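Local coordinates for uncharacterized protein (PDB 4ZV9) that is of unknown function but, as an alpha/beta-hydrolase of the dienelactone hydrolase family, probably hydrolyses ester or lactone bonds, at residues 76-81 and 96-101; 15-20 and 111-116. One frame throughout, in Å; residues are numbered along the deposited sequence. Where two conformers were deposited one is given.

How the interactions relate
Interactions 1 and 2 are tied to opposite ends of helix 100-116, a helix packed on the sheet of this alpha/beta-hydrolase fold. In interaction 1 Val98, just before that helix, packs against the loop after strand 71-75; interaction 2 uses the helix's last turns, set against the edge strand 12-21. Their centres are about 17 Å apart and their nearest atoms about 6 Å, so they do not touch. In sequence, both segments of interaction 1 fall between the two of interaction 2. Neither contains Cys130, which carries a hydroxyethylthio group and follows strand 123-128, where dienelactone hydrolases place their nucleophile.

Interaction 1: residues 76-81 and 96-101; sequences DGLNSV and QQVDPT
Val98 pushes its CG2 methyl into the curl of the loop 76-81, which leaves strand 71-75 of the alpha/beta-hydrolase sheet through a type I beta turn, Asp76 to Asn79. Four residues of the loop meet that one methyl. The backbone oxygen of Gly77 lies 3.9 Å from Val98 CG2, a van der Waals approach to a carbonyl, and the other methyl, Val98 CG1, sits beside the same oxygen. Val81 CG2 meets Val98 CG2 at 4.2 Å, the two valines crossing obliquely, while Leu78 CD2 comes in at 4.3 Å from Val98 CG2. Ser80 adds its OG, at 4.2 Å from Val98 CG2, on the more exposed border of the patch. Val98 holds CG1 anti to its backbone N (chi1 179°), which leaves CG2 beside that N and directed into the loop.

Behind these contacts the loop is shaped by its own hydrogen bonds. Asn79 N reaches Asp76 O at 3.1 Å, closing the turn, and Val81 N bonds to Leu78 O at 3.0 Å, consistent with the valine being turned back towards Val98. His25 touches both Ser80 and Val98, and Leu94 of helix 88-97 packs on Leu78 and Val81. Gly77 N is hydrogen-bonded to His49 NE2, joining the turn to a further loop of the chain. On the other segment, Val98 lies in the short link between helices 88-97 and 100-116; Asp99, next along, is the N-cap of the second helix, its OD2 accepting from Lys102 N. The start of the turn is held by an Asx turn as well: Leu78 N donates to Asp76 OD1 at 3.0 Å with an N-H...O angle of 156°, arriving from above the carboxylate, 55° out of its plane.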
loop_
_atom_site.group_PDB
_atom_site.type_symbol
_atom_site.label_atom_id
_atom_site.label_comp_id
_atom_site.label_asym_id
_atom_site.label_seq_id
_atom_site.Cartn_x
_atom_site.Cartn_y
_atom_site.Cartn_z
ATOM N N ASP A 76 0.117 -3.240 -11.096
ATOM C CA ASP A 76 -1.190 -3.173 -11.727
ATOM C C ASP A 76 -1.918 -4.522 -11.630
ATOM O O ASP A 76 -1.629 -5.483 -12.369
ATOM C CB ASP A 76 -1.076 -2.765 -13.194
ATOM C CG ASP A 76 -2.428 -2.456 -13.818
ATOM O OD1 ASP A 76 -3.477 -2.578 -13.135
ATOM O OD2 ASP A 76 -2.422 -2.096 -15.003
ATOM N N GLY A 77 -2.894 -4.569 -10.741
ATOM C CA GLY A 77 -3.669 -5.788 -10.505
ATOM C C GLY A 77 -4.605 -6.160 -11.636
ATOM O O GLY A 77 -5.171 -7.257 -11.643
ATOM N N LEU A 78 -4.796 -5.239 -12.579
ATOM C CA LEU A 78 -5.617 -5.522 -13.751
ATOM C C LEU A 78 -4.785 -5.870 -14.969
ATOM O O LEU A 78 -5.315 -5.938 -16.078
ATOM C CB LEU A 78 -6.512 -4.325 -14.065
ATOM C CG LEU A 78 -7.523 -3.971 -12.972
ATOM C CD1 LEU A 78 -8.415 -2.825 -13.436
ATOM C CD2 LEU A 78 -8.376 -5.187 -12.595
ATOM N N ASN A 79 -3.494 -6.133 -14.779
ATOM C CA ASN A 79 -2.624 -6.381 -15.925
ATOM C C ASN A 79 -3.031 -7.588 -16.754
ATOM O O ASN A 79 -2.801 -7.613 -17.961
ATOM C CB ASN A 79 -1.173 -6.501 -15.497
ATOM C CG ASN A 79 -0.214 -6.430 -16.678
ATOM O OD1 ASN A 79 -0.336 -5.562 -17.556
ATOM N ND2 ASN A 79 0.752 -7.312 -16.693
ATOM N N SER A 80 -3.660 -8.579 -16.125
ATOM C CA SER A 80 -4.077 -9.782 -16.840
ATOM C C SER A 80 -5.349 -9.584 -17.678
ATOM O O SER A 80 -5.703 -10.457 -18.459
ATOM C CB SER A 80 -4.313 -10.938 -15.856
ATOM O OG SER A 80 -5.371 -10.663 -14.948
ATOM N N VAL A 81 -6.062 -8.478 -17.465
ATOM C CA VAL A 81 -7.313 -8.215 -18.176
ATOM C C VAL A 81 -7.280 -6.854 -18.885
ATOM O O VAL A 81 -8.301 -6.168 -18.967
ATOM C CB VAL A 81 -8.547 -8.349 -17.236
ATOM C CG1 VAL A 81 -8.781 -9.810 -16.840
ATOM C CG2 VAL A 81 -8.407 -7.492 -15.980
ATOM N N GLN A 96 -12.947 -7.745 -9.909
ATOM C CA GLN A 96 -13.751 -8.870 -9.417
ATOM C C GLN A 96 -13.558 -10.169 -10.197
ATOM O O GLN A 96 -13.727 -11.245 -9.644
ATOM C CB GLN A 96 -15.237 -8.531 -9.490
ATOM C CG GLN A 96 -15.708 -7.590 -8.415
ATOM C CD GLN A 96 -17.181 -7.267 -8.554
ATOM O OE1 GLN A 96 -17.789 -7.471 -9.617
ATOM N NE2 GLN A 96 -17.760 -6.728 -7.490
ATOM N N GLN A 97 -13.195 -10.061 -11.467
ATOM C CA GLN A 97 -12.993 -11.222 -12.320
ATOM C C GLN A 97 -11.602 -11.828 -12.154
ATOM O O GLN A 97 -11.360 -12.926 -12.626
ATOM C CB GLN A 97 -13.180 -10.842 -13.791
ATOM C CG GLN A 97 -14.527 -10.223 -14.156
ATOM C CD GLN A 97 -14.530 -9.553 -15.537
ATOM O OE1 GLN A 97 -13.572 -9.665 -16.312
ATOM N NE2 GLN A 97 -15.628 -8.858 -15.855
ATOM N N VAL A 98 -10.683 -11.117 -11.517
ATOM C CA VAL A 98 -9.319 -11.605 -11.359
ATOM C C VAL A 98 -9.269 -12.588 -10.180
ATOM O O VAL A 98 -9.882 -12.344 -9.142
ATOM C CB VAL A 98 -8.330 -10.435 -11.117
ATOM C CG1 VAL A 98 -6.900 -10.943 -10.919
ATOM C CG2 VAL A 98 -8.350 -9.454 -12.285
ATOM N N ASP A 99 -8.552 -13.689 -10.353
ATOM C CA ASP A 99 -8.433 -14.680 -9.278
ATOM C C ASP A 99 -7.822 -14.006 -8.036
ATOM O O ASP A 99 -6.737 -13.451 -8.118
ATOM C CB ASP A 99 -7.555 -15.847 -9.691
ATOM C CG ASP A 99 -7.382 -16.841 -8.562
ATOM O OD1 ASP A 99 -8.344 -17.583 -8.276
ATOM O OD2 ASP A 99 -6.292 -16.864 -7.953
ATOM N N PRO A 100 -8.530 -14.039 -6.891
ATOM C CA PRO A 100 -8.034 -13.354 -5.702
ATOM C C PRO A 100 -6.649 -13.784 -5.207
ATOM O O PRO A 100 -5.849 -12.933 -4.838
ATOM C CB PRO A 100 -9.089 -13.663 -4.646
ATOM C CG PRO A 100 -10.333 -13.941 -5.418
ATOM C CD PRO A 100 -9.876 -14.611 -6.678
ATOM N N THR A 101 -6.372 -15.080 -5.212
ATOM C CA THR A 101 -5.077 -15.580 -4.737
ATOM C C THR A 101 -3.942 -15.110 -5.632
ATOM O O THR A 101 -2.901 -14.699 -5.131
ATOM C CB THR A 101 -5.073 -17.127 -4.643
ATOM O OG1 THR A 101 -6.156 -17.545 -3.802
ATOM C CG2 THR A 101 -3.752 -17.650 -4.070
#

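Interaction 2: residues 15-20 and 111-116; sequences EYITYP and IEFMQR
Phe113 projects from helix 100-116 across the inner side of strand 12-21 and packs against Ile17, Tyr19 and Pro20. Its CB lies obliquely beside the Tyr19 ring. With CG anti to the backbone N (chi1 -179°), the phenyl group extends away from the helix and slides beneath the strand, so that Tyr19 CB stands over one of its faces. This is a CH-pi contact: Tyr19 CB is 3.6 Å from the centroid of the Phe113 ring and only 9° off its normal. Nearer the helix, CD1 of Phe113 also meets Pro20 CD at 4.0 Å, the two side chains crossing at about a right angle. Farther along the ring, Phe113 CE2 touches Ile17 CD1 at 3.7 Å; the Ile17 and Phe113 side chains run towards each other, and the methyl meets the ring obliquely, from the same side of its plane as Tyr19 CB. CZ, at the tip, remains under Tyr19 CB at 4.1 Å.

The far end of the tyrosine leads away, since its CG is tucked between the backbone N and the carbonyl carbon, yet the Tyr19 and Phe113 rings still meet obliquely, their centroids 5.8 Å apart. Pro75 and Val28 touch the Tyr19 side chain. The axes of segments 15-20 and 111-116 lie at 103° and approach to 8.9 Å, a gap that Phe113 spans. Every contact between the two segments joins carbon to carbon: the attraction here is dispersion and CH-pi, while a polar link from strand to helix comes from Tyr19 OH, hydrogen-bonded to Asp106 O about two turns before Phe113.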
loop_
_atom_site.group_PDB
_atom_site.type_symbol
_atom_site.label_atom_id
_atom_site.label_comp_id
_atom_site.label_asym_id
_atom_site.label_seq_id
_atom_site.Cartn_x
_atom_site.Cartn_y
_atom_site.Cartn_z
ATOM N N GLU A 15 8.693 5.310 -14.172
ATOM C CA GLU A 15 8.640 4.476 -15.365
ATOM C C GLU A 15 7.818 3.241 -15.091
ATOM O O GLU A 15 7.739 2.798 -13.943
ATOM C CB GLU A 15 10.043 4.071 -15.867
ATOM C CG GLU A 15 10.804 3.146 -14.930
ATOM C CD GLU A 15 12.207 2.801 -15.407
ATOM O OE1 GLU A 15 12.497 2.939 -16.617
ATOM O OE2 GLU A 15 13.013 2.380 -14.548
ATOM N N TYR A 16 7.208 2.689 -16.139
ATOM C CA TYR A 16 6.504 1.409 -16.010
ATOM C C TYR A 16 7.523 0.326 -16.222
ATOM O O TYR A 16 8.436 0.464 -17.046
ATOM C CB TYR A 16 5.356 1.286 -17.016
ATOM C CG TYR A 16 4.247 2.260 -16.736
ATOM C CD1 TYR A 16 3.321 2.018 -15.723
ATOM C CD2 TYR A 16 4.123 3.430 -17.474
ATOM C CE1 TYR A 16 2.306 2.919 -15.455
ATOM C CE2 TYR A 16 3.116 4.333 -17.215
ATOM C CZ TYR A 16 2.229 4.091 -16.173
ATOM O OH TYR A 16 1.252 5.003 -15.923
ATOM N N ILE A 17 7.401 -0.745 -15.452
ATOM C CA ILE A 17 8.294 -1.875 -15.557
ATOM C C ILE A 17 7.459 -3.132 -15.527
ATOM O O ILE A 17 6.241 -3.074 -15.332
ATOM C CB ILE A 17 9.284 -1.954 -14.370
ATOM C CG1 ILE A 17 8.548 -2.196 -13.041
ATOM C CG2 ILE A 17 10.141 -0.700 -14.295
ATOM C CD1 ILE A 17 9.469 -2.668 -11.930
ATOM N N THR A 18 8.112 -4.263 -15.719
ATOM C CA THR A 18 7.452 -5.546 -15.504
ATOM C C THR A 18 8.320 -6.307 -14.511
ATOM O O THR A 18 9.528 -6.108 -14.477
ATOM C CB THR A 18 7.268 -6.372 -16.787
ATOM O OG1 THR A 18 8.532 -6.816 -17.263
ATOM C CG2 THR A 18 6.582 -5.555 -17.882
ATOM N N TYR A 19 7.709 -7.174 -13.699
ATOM C CA TYR A 19 8.472 -7.995 -12.760
ATOM C C TYR A 19 7.816 -9.375 -12.692
ATOM O O TYR A 19 6.638 -9.511 -13.027
ATOM C CB TYR A 19 8.521 -7.318 -11.382
ATOM C CG TYR A 19 7.181 -7.238 -10.693
ATOM C CD1 TYR A 19 6.328 -6.156 -10.894
ATOM C CD2 TYR A 19 6.751 -8.260 -9.854
ATOM C CE1 TYR A 19 5.094 -6.092 -10.261
ATOM C CE2 TYR A 19 5.518 -8.199 -9.224
ATOM C CZ TYR A 19 4.699 -7.114 -9.429
ATOM O OH TYR A 19 3.470 -7.074 -8.828
ATOM N N PRO A 20 8.564 -10.399 -12.273
ATOM C CA PRO A 20 7.980 -11.731 -12.248
ATOM C C PRO A 20 7.108 -12.037 -11.034
ATOM O O PRO A 20 7.441 -11.667 -9.899
ATOM C CB PRO A 20 9.208 -12.649 -12.288
ATOM C CG PRO A 20 10.277 -11.860 -11.619
ATOM C CD PRO A 20 9.994 -10.411 -11.912
ATOM N N ILE A 111 6.901 -7.271 -3.372
ATOM C CA ILE A 111 7.731 -7.142 -2.170
ATOM C C ILE A 111 9.076 -7.842 -2.410
ATOM O O ILE A 111 10.153 -7.289 -2.142
ATOM C CB ILE A 111 7.061 -7.749 -0.925
ATOM C CG1 ILE A 111 5.821 -6.947 -0.544
ATOM C CG2 ILE A 111 8.041 -7.782 0.267
ATOM C CD1 ILE A 111 4.933 -7.604 0.511
ATOM N N GLU A 112 9.013 -9.063 -2.914
ATOM C CA GLU A 112 10.226 -9.844 -3.140
ATOM C C GLU A 112 11.136 -9.201 -4.182
ATOM O O GLU A 112 12.346 -9.199 -4.022
ATOM C CB GLU A 112 9.879 -11.305 -3.498
ATOM C CG GLU A 112 9.157 -12.042 -2.375
ATOM C CD GLU A 112 8.878 -13.504 -2.681
ATOM O OE1 GLU A 112 9.544 -14.076 -3.594
ATOM O OE2 GLU A 112 7.987 -14.072 -1.992
ATOM N N PHE A 113 10.536 -8.680 -5.245
ATOM C CA PHE A 113 11.264 -8.015 -6.293
ATOM C C PHE A 113 11.982 -6.778 -5.746
ATOM O O PHE A 113 13.145 -6.550 -6.070
ATOM C CB PHE A 113 10.310 -7.630 -7.438
ATOM C CG PHE A 113 10.986 -6.947 -8.604
ATOM C CD1 PHE A 113 11.717 -7.670 -9.523
ATOM C CD2 PHE A 113 10.857 -5.582 -8.786
ATOM C CE1 PHE A 113 12.341 -7.038 -10.593
ATOM C CE2 PHE A 113 11.469 -4.941 -9.856
ATOM C CZ PHE A 113 12.204 -5.668 -10.763
HETATM N N MSE A 114 11.308 -6.007 -4.899
HETATM C CA MSE A 114 11.912 -4.798 -4.330
HETATM C C MSE A 114 12.982 -5.161 -3.312
HETATM O O MSE A 114 13.898 -4.374 -3.077
HETATM C CB MSE A 114 10.841 -3.872 -3.745
HETATM C CG MSE A 114 9.991 -3.219 -4.831
HETATM SE SE MSE A 114 11.122 -1.865 -5.732
HETATM C CE MSE A 114 11.795 -2.891 -7.247
ATOM N N GLN A 115 12.880 -6.339 -2.699
ATOM C CA GLN A 115 13.907 -6.807 -1.749
ATOM C C GLN A 115 15.240 -7.015 -2.451
ATOM O O GLN A 115 16.294 -6.737 -1.892
ATOM C CB GLN A 115 13.513 -8.145 -1.084
ATOM C CG GLN A 115 12.606 -8.021 0.145
ATOM C CD GLN A 115 11.979 -9.331 0.625
ATOM O OE1 GLN A 115 11.908 -10.305 -0.109
ATOM N NE2 GLN A 115 11.461 -9.327 1.847
ATOM N N ARG A 116 15.175 -7.509 -3.680
ATOM C CA ARG A 116 16.367 -7.833 -4.451
ATOM C C ARG A 116 16.768 -6.775 -5.479
ATOM O O ARG A 116 17.742 -6.958 -6.205
ATOM C CB ARG A 116 16.129 -9.161 -5.164
ATOM C CG ARG A 116 15.668 -10.243 -4.199
ATOM C CD ARG A 116 15.120 -11.458 -4.910
ATOM N NE ARG A 116 14.349 -12.308 -4.008
ATOM C CZ ARG A 116 14.747 -13.454 -3.465
ATOM N NH1 ARG A 116 15.943 -13.980 -3.723
ATOM N NH2 ARG A 116 13.916 -14.096 -2.656
#